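PDB 3OD1: ATP phosphoribosyltransferase regulatory subunit from Bacillus halodurans, which is probably required for the first step of histidine biosynthesis and may let histidine exert feedback control over ATP phosphoribosyltransferase activity. Local coordinates for residues E36-L40 and W41-M45; K251-E254 and V255-Y259. All coordinates share one frame; numbering follows the deposited sequence.

Contact 1. Residues E36-L40 and W41-M45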
ATOM      1  N   GLU B  36      15.052   0.943   1.184  1.00 34.97           N
ATOM      2  CA  GLU B  36      16.207   1.835   1.226  1.00 37.89           C
ATOM      3  C   GLU B  36      17.425   1.231   0.522  1.00 35.68           C
ATOM      4  O   GLU B  36      18.125   1.928  -0.201  1.00 33.43           O
ATOM      5  CB  GLU B  36      16.584   2.173   2.663  1.00 38.72           C
ATOM      6  CG  GLU B  36      16.292   3.613   3.037  1.00 61.51           C
ATOM      7  CD  GLU B  36      16.480   3.881   4.518  1.00 72.98           C
ATOM      8  OE1 GLU B  36      17.623   3.748   5.013  1.00 70.40           O
ATOM      9  OE2 GLU B  36      15.476   4.225   5.184  1.00 78.35           O
ATOM     10  N   GLU B  37      17.703  -0.045   0.776  1.00 31.49           N
ATOM     11  CA  GLU B  37      18.814  -0.729   0.097  1.00 36.09           C
ATOM     12  C   GLU B  37      18.548  -0.787  -1.405  1.00 35.63           C
ATOM     13  O   GLU B  37      19.408  -0.453  -2.225  1.00 37.99           O
ATOM     14  CB  GLU B  37      19.007  -2.153   0.631  1.00 36.20           C
ATOM     15  CG  GLU B  37      20.236  -2.874   0.063  1.00 35.35           C
ATOM     16  CD  GLU B  37      21.540  -2.247   0.534  1.00 42.56           C
ATOM     17  OE1 GLU B  37      21.498  -1.529   1.544  1.00 40.78           O
ATOM     18  OE2 GLU B  37      22.604  -2.467  -0.092  1.00 43.74           O
ATOM     19  N   ILE B  38      17.339  -1.198  -1.759  1.00 34.07           N
ATOM     20  CA  ILE B  38      16.945  -1.273  -3.161  1.00 36.85           C
ATOM     21  C   ILE B  38      17.167   0.055  -3.893  1.00 38.06           C
ATOM     22  O   ILE B  38      17.628   0.083  -5.045  1.00 32.35           O
ATOM     23  CB  ILE B  38      15.495  -1.763  -3.277  1.00 35.20           C
ATOM     24  CG1 ILE B  38      15.418  -3.252  -2.876  1.00 31.99           C
ATOM     25  CG2 ILE B  38      14.943  -1.522  -4.681  1.00 30.67           C
ATOM     26  CD1 ILE B  38      13.989  -3.739  -2.624  1.00 33.90           C
ATOM     27  N   ASN B  39      16.876   1.161  -3.219  1.00 35.43           N
ATOM     28  CA  ASN B  39      17.033   2.472  -3.844  1.00 32.99           C
ATOM     29  C   ASN B  39      18.491   2.851  -4.058  1.00 33.25           C
ATOM     30  O   ASN B  39      18.840   3.528  -5.040  1.00 34.17           O
ATOM     31  CB  ASN B  39      16.334   3.548  -3.021  1.00 41.75           C
ATOM     32  CG  ASN B  39      15.389   4.374  -3.855  1.00 60.94           C
ATOM     33  OD1 ASN B  39      15.555   5.587  -3.972  1.00 76.25           O
ATOM     34  ND2 ASN B  39      14.400   3.715  -4.472  1.00 56.23           N
ATOM     35  N   LEU B  40      19.331   2.422  -3.128  1.00 34.41           N
ATOM     36  CA  LEU B  40      20.778   2.597  -3.241  1.00 37.92           C
ATOM     37  C   LEU B  40      21.400   1.855  -4.434  1.00 32.88           C
ATOM     38  O   LEU B  40      22.525   2.153  -4.830  1.00 35.47           O
ATOM     39  CB  LEU B  40      21.460   2.166  -1.947  1.00 37.72           C
ATOM     40  CG  LEU B  40      21.178   3.099  -0.756  1.00 41.81           C
ATOM     41  CD1 LEU B  40      21.816   2.549   0.519  1.00 44.82           C
ATOM     42  CD2 LEU B  40      21.701   4.493  -1.041  1.00 38.38           C
ATOM     43  N   TRP B  41      20.684   0.882  -4.990  1.00 35.51           N
ATOM     44  CA  TRP B  41      21.197   0.127  -6.146  1.00 33.05           C
ATOM     45  C   TRP B  41      20.600   0.604  -7.467  1.00 34.28           C
ATOM     46  O   TRP B  41      20.750  -0.053  -8.499  1.00 33.90           O
ATOM     47  CB  TRP B  41      20.926  -1.371  -5.981  1.00 30.39           C
ATOM     48  CG  TRP B  41      21.697  -2.015  -4.887  1.00 35.82           C
ATOM     49  CD1 TRP B  41      21.756  -1.618  -3.581  1.00 32.17           C
ATOM     50  CD2 TRP B  41      22.514  -3.193  -4.987  1.00 39.22           C
ATOM     51  NE1 TRP B  41      22.564  -2.470  -2.866  1.00 31.41           N
ATOM     52  CE2 TRP B  41      23.033  -3.450  -3.702  1.00 33.68           C
ATOM     53  CE3 TRP B  41      22.854  -4.056  -6.041  1.00 36.24           C
ATOM     54  CZ2 TRP B  41      23.875  -4.536  -3.437  1.00 31.25           C
ATOM     55  CZ3 TRP B  41      23.696  -5.123  -5.779  1.00 35.89           C
ATOM     56  CH2 TRP B  41      24.200  -5.352  -4.488  1.00 37.67           C
ATOM     57  N   GLY B  42      19.886   1.722  -7.427  1.00 33.73           N
ATOM     58  CA  GLY B  42      19.393   2.358  -8.632  1.00 34.91           C
ATOM     59  C   GLY B  42      18.031   1.923  -9.132  1.00 30.85           C
ATOM     60  O   GLY B  42      17.653   2.249 -10.258  1.00 37.71           O
ATOM     61  N   TYR B  43      17.281   1.188  -8.315  1.00 33.94           N
ATOM     62  CA  TYR B  43      15.949   0.736  -8.728  1.00 30.13           C
ATOM     63  C   TYR B  43      14.926   1.824  -8.426  1.00 33.17           C
ATOM     64  O   TYR B  43      15.063   2.553  -7.436  1.00 37.34           O
ATOM     65  CB  TYR B  43      15.583  -0.600  -8.054  1.00 30.84           C
ATOM     66  CG  TYR B  43      16.383  -1.763  -8.602  1.00 28.57           C
ATOM     67  CD1 TYR B  43      15.797  -2.692  -9.458  1.00 30.77           C
ATOM     68  CD2 TYR B  43      17.730  -1.914  -8.290  1.00 30.48           C
ATOM     69  CE1 TYR B  43      16.525  -3.745  -9.984  1.00 36.06           C
ATOM     70  CE2 TYR B  43      18.481  -2.965  -8.826  1.00 33.15           C
ATOM     71  CZ  TYR B  43      17.869  -3.872  -9.671  1.00 33.51           C
ATOM     72  OH  TYR B  43      18.588  -4.918 -10.184  1.00 33.45           O
ATOM     73  N   ASP B  44      13.934   1.974  -9.296  1.00 27.44           N
ATOM     74  CA  ASP B  44      12.873   2.970  -9.077  1.00 29.64           C
ATOM     75  C   ASP B  44      11.574   2.258  -8.733  1.00 32.06           C
ATOM     76  O   ASP B  44      11.104   1.403  -9.494  1.00 31.26           O
ATOM     77  CB  ASP B  44      12.607   3.804 -10.331  1.00 37.23           C
ATOM     78  CG  ASP B  44      13.759   4.724 -10.701  1.00 41.39           C
ATOM     79  OD1 ASP B  44      14.382   5.340  -9.816  1.00 42.88           O
ATOM     80  OD2 ASP B  44      14.010   4.858 -11.902  1.00 43.40           O
HETATM   81  N   MSE B  45      10.990   2.619  -7.598  1.00 30.71           N
HETATM   82  CA  MSE B  45       9.666   2.121  -7.219  1.00 31.99           C
HETATM   83  C   MSE B  45       8.586   2.582  -8.188  1.00 29.21           C
HETATM   84  O   MSE B  45       8.590   3.728  -8.639  1.00 31.98           O
HETATM   85  CB  MSE B  45       9.333   2.602  -5.800  1.00 28.24           C
HETATM   86  CG  MSE B  45      10.314   2.075  -4.786  1.00 40.93           C
HETATM   87 SE   MSE B  45       9.715   0.335  -4.181  0.55 50.88          SE
HETATM   88  CE  MSE B  45       8.097   1.036  -3.327  1.00 23.83           C
TER
HETATM   89  O   HOH W   1      11.938   4.983  -6.260  1.00 40.49           O
HETATM   90  O   HOH W   2      17.318   4.989  -6.774  1.00 49.10           O

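Contact 2. Residues K251-E254 and V255-Y259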
ATOM      1  N   LYS B 251      30.092 -18.816 -13.632  1.00 44.72           N
ATOM      2  CA  LYS B 251      30.323 -17.381 -13.684  1.00 50.46           C
ATOM      3  C   LYS B 251      29.461 -16.625 -12.666  1.00 47.72           C
ATOM      4  O   LYS B 251      29.907 -15.630 -12.087  1.00 45.49           O
ATOM      5  CB  LYS B 251      30.116 -16.810 -15.081  1.00 47.81           C
ATOM      6  CG  LYS B 251      30.446 -15.328 -15.120  1.00 53.18           C
ATOM      7  CD  LYS B 251      30.780 -14.834 -16.513  1.00 67.58           C
ATOM      8  CE  LYS B 251      31.291 -13.397 -16.454  1.00 72.21           C
ATOM      9  NZ  LYS B 251      31.407 -12.787 -17.808  1.00 80.14           N
ATOM     10  N   LEU B 252      28.234 -17.095 -12.449  1.00 42.71           N
ATOM     11  CA  LEU B 252      27.352 -16.498 -11.443  1.00 38.04           C
ATOM     12  C   LEU B 252      28.001 -16.551 -10.064  1.00 42.02           C
ATOM     13  O   LEU B 252      28.002 -15.558  -9.329  1.00 40.60           O
ATOM     14  CB  LEU B 252      26.001 -17.217 -11.405  1.00 36.23           C
ATOM     15  CG  LEU B 252      25.043 -16.759 -10.310  1.00 44.85           C
ATOM     16  CD1 LEU B 252      24.853 -15.247 -10.387  1.00 42.57           C
ATOM     17  CD2 LEU B 252      23.711 -17.508 -10.413  1.00 39.93           C
ATOM     18  N   TYR B 253      28.566 -17.705  -9.717  1.00 44.59           N
ATOM     19  CA  TYR B 253      29.212 -17.852  -8.415  1.00 45.83           C
ATOM     20  C   TYR B 253      30.388 -16.887  -8.295  1.00 43.31           C
ATOM     21  O   TYR B 253      30.601 -16.299  -7.247  1.00 41.28           O
ATOM     22  CB  TYR B 253      29.665 -19.300  -8.155  1.00 45.19           C
ATOM     23  CG  TYR B 253      30.176 -19.504  -6.744  1.00 52.06           C
ATOM     24  CD1 TYR B 253      29.298 -19.516  -5.663  1.00 56.60           C
ATOM     25  CD2 TYR B 253      31.531 -19.660  -6.486  1.00 53.75           C
ATOM     26  CE1 TYR B 253      29.749 -19.682  -4.367  1.00 58.51           C
ATOM     27  CE2 TYR B 253      31.998 -19.835  -5.187  1.00 55.37           C
ATOM     28  CZ  TYR B 253      31.100 -19.841  -4.132  1.00 57.60           C
ATOM     29  OH  TYR B 253      31.540 -20.005  -2.837  1.00 51.23           O
ATOM     30  N   GLU B 254      31.147 -16.733  -9.376  1.00 46.10           N
ATOM     31  CA  GLU B 254      32.275 -15.809  -9.398  1.00 47.77           C
ATOM     32  C   GLU B 254      31.824 -14.379  -9.132  1.00 43.86           C
ATOM     33  O   GLU B 254      32.442 -13.663  -8.336  1.00 49.03           O
ATOM     34  CB  GLU B 254      33.017 -15.887 -10.747  1.00 44.13           C
ATOM     35  CG  GLU B 254      33.761 -17.196 -10.962  1.00 56.41           C
ATOM     36  CD  GLU B 254      34.359 -17.326 -12.364  1.00 65.19           C
ATOM     37  OE1 GLU B 254      34.196 -16.399 -13.192  1.00 70.24           O
ATOM     38  OE2 GLU B 254      34.986 -18.369 -12.635  1.00 66.24           O
ATOM     39  N   VAL B 255      30.748 -13.966  -9.801  1.00 42.53           N
ATOM     40  CA  VAL B 255      30.166 -12.641  -9.582  1.00 38.10           C
ATOM     41  C   VAL B 255      29.748 -12.449  -8.130  1.00 36.22           C
ATOM     42  O   VAL B 255      30.003 -11.401  -7.534  1.00 41.59           O
ATOM     43  CB  VAL B 255      28.937 -12.390 -10.486  1.00 40.77           C
ATOM     44  CG1 VAL B 255      28.321 -11.026 -10.177  1.00 39.35           C
ATOM     45  CG2 VAL B 255      29.320 -12.482 -11.967  1.00 36.95           C
ATOM     46  N   LEU B 256      29.107 -13.456  -7.550  1.00 39.42           N
ATOM     47  CA  LEU B 256      28.667 -13.350  -6.154  1.00 35.55           C
ATOM     48  C   LEU B 256      29.860 -13.225  -5.198  1.00 38.81           C
ATOM     49  O   LEU B 256      29.795 -12.515  -4.181  1.00 40.21           O
ATOM     50  CB  LEU B 256      27.761 -14.532  -5.779  1.00 40.11           C
ATOM     51  CG  LEU B 256      26.407 -14.535  -6.499  1.00 42.41           C
ATOM     52  CD1 LEU B 256      25.616 -15.801  -6.212  1.00 41.14           C
ATOM     53  CD2 LEU B 256      25.617 -13.294  -6.090  1.00 38.67           C
ATOM     54  N   GLU B 257      30.953 -13.911  -5.538  1.00 42.38           N
ATOM     55  CA  GLU B 257      32.187 -13.801  -4.765  1.00 45.62           C
ATOM     56  C   GLU B 257      32.660 -12.357  -4.761  1.00 49.33           C
ATOM     57  O   GLU B 257      33.006 -11.812  -3.715  1.00 52.21           O
ATOM     58  CB  GLU B 257      33.285 -14.708  -5.345  1.00 53.35           C
ATOM     59  CG  GLU B 257      33.010 -16.198  -5.192  1.00 60.04           C
ATOM     60  CD  GLU B 257      34.220 -17.051  -5.528  1.00 66.03           C
ATOM     61  OE1 GLU B 257      34.656 -17.047  -6.699  1.00 66.09           O
ATOM     62  OE2 GLU B 257      34.736 -17.724  -4.613  1.00 68.45           O
ATOM     63  N   SER B 258      32.668 -11.734  -5.936  1.00 44.43           N
ATOM     64  CA  SER B 258      33.061 -10.336  -6.038  1.00 43.63           C
ATOM     65  C   SER B 258      32.185  -9.468  -5.156  1.00 43.41           C
ATOM     66  O   SER B 258      32.668  -8.515  -4.540  1.00 44.18           O
ATOM     67  CB  SER B 258      33.000  -9.858  -7.488  1.00 37.33           C
ATOM     68  OG  SER B 258      33.927 -10.584  -8.270  1.00 47.43           O
ATOM     69  N   TYR B 259      30.895  -9.790  -5.090  1.00 40.83           N
ATOM     70  CA  TYR B 259      30.004  -9.073  -4.179  1.00 43.09           C
ATOM     71  C   TYR B 259      30.196  -9.457  -2.715  1.00 45.68           C
ATOM     72  O   TYR B 259      29.536  -8.901  -1.843  1.00 47.31           O
ATOM     73  CB  TYR B 259      28.534  -9.298  -4.533  1.00 39.89           C
ATOM     74  CG  TYR B 259      28.006  -8.438  -5.656  1.00 36.98           C
ATOM     75  CD1 TYR B 259      27.659  -7.109  -5.443  1.00 36.10           C
ATOM     76  CD2 TYR B 259      27.807  -8.973  -6.925  1.00 34.87           C
ATOM     77  CE1 TYR B 259      27.154  -6.321  -6.483  1.00 34.11           C
ATOM     78  CE2 TYR B 259      27.302  -8.207  -7.955  1.00 34.56           C
ATOM     79  CZ  TYR B 259      26.975  -6.882  -7.733  1.00 39.28           C
ATOM     80  OH  TYR B 259      26.478  -6.125  -8.773  1.00 34.71           O
TER

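Contact 1. Residues E36-L40 and W41-M45
Trp-41 and Glu-37, one helical turn apart, are joined by a short hydrogen bond: the indole NE1 donates to Glu-37 OE2 at 2.8 Å. With an N-H...O angle of 161° and OE2 lying in the ring plane, the bond leaves the indole edge nearly straight, although it meets the carboxylate from above that group's own plane. Glu-37 gets there by setting CG anti to its backbone N (chi1 -174°) and bending at chi2; its other oxygen, OE1, forms a salt bridge with Arg-155, so the carboxylate is held from both ends. A leucine in place of the indole would probably leave Glu-37 OE2 without its N-H donor and Arg-359 of the second subunit without its cation-pi partner.

The backbone bonds define a Schellman motif. Gly-42 N donates to Asn-39 O at 3.2 Å, while the longer six-residue closure, Tyr-43 N to Ile-38 O, is weak at 3.5 Å. Gly-42 has a positive phi (89°), where a CB would be jammed against the preceding carbonyl oxygen. The turn leads helix 21-40 into strand 44-45, an order consistent with motif 1 of class II synthetases, a helix followed by a strand at the dimer interface.

Apolar contact accompanies the turn: Ile-38 CG2 packs on Tyr-43 CB at 3.6 Å, the side chains crossing at about a right angle, and Tyr-43 OH reaches on to Glu-144.

One water accepts from Asn-39 ND2 at 3.3 Å and from Met-45 N at 2.9 Å, tying the helix side chain to the strand; a second donates to Asn-39 O and weakly to Tyr-43 O.

Contact 2. Residues K251-E254 and V255-Y259
Tyr-253 and Glu-257 meet side chain to side chain near the end of helix 240-258. The methylene CG of Glu-257 lies 4.2 Å from the centroid of the Tyr-253 ring and 29° off its normal, an off-centre CH-pi contact. With CG anti to the backbone N (chi1 -173°), the Tyr-253 ring swings along the helix to meet Glu-257, and the two side chains cross obliquely. Further along, Glu-257 OE2 comes within 3.5 Å of Tyr-253 CE2.

The tight part is the backbone and the residues that cling to it. Regular alpha-helical i to i+4 bonds run through the segment, among them Val-255 N to Lys-251 O at 2.9 Å, Leu-256 N to Leu-252 O at 3.0 Å and Ser-258 N to Glu-254 O at 3.1 Å. Val-255 CG2 lies 3.2 Å from Lys-251 O, the acceptor of its own backbone N-H. On the buried side, Leu-252 CG and Leu-256 CD1 meet at 4.2 Å.

The outer side is looser. Glu-254 extends into an exposed position, and its OE2 stays 6.1 Å from Glu-257 OE1, so these like charges do not touch. Ser-258 OG adds only a weak second bond to Glu-254 O, beside the one from its own backbone N.

Lys-251 NZ hydrogen-bonds Asn-345 OD1 of the second subunit, and Val-255 packs on that subunit's Arg-348. Within the chain, Lys-251, Leu-252 and Tyr-259 touch helix 139-155, while Leu-252 and Leu-256 both rest on Ile-165 of strand 162-167, and Leu-256 and Tyr-253 on Val-265 of strand 265-268.

Both contacts are local and both border the second subunit, but they differ in burial and chemistry. Contact 1 is buried, its centre about 16 Å from the centre of the chain, and changes the chain's direction from helix to strand, drawing on side-chain, water-mediated and irregular backbone bonds. Contact 2, its centre about 22 Å from it, is partly buried with one exposed residue, stays within one helix almost to its end, and relies on repetitive backbone bonds with modest side-chain packing. Strand 44-45 and the two strands beneath contact 2 belong to one mixed sheet, and helix 139-155 touches both contacts. The two meet directly where Trp-41 CH2 packs 3.7 Å from Tyr-259 CE1.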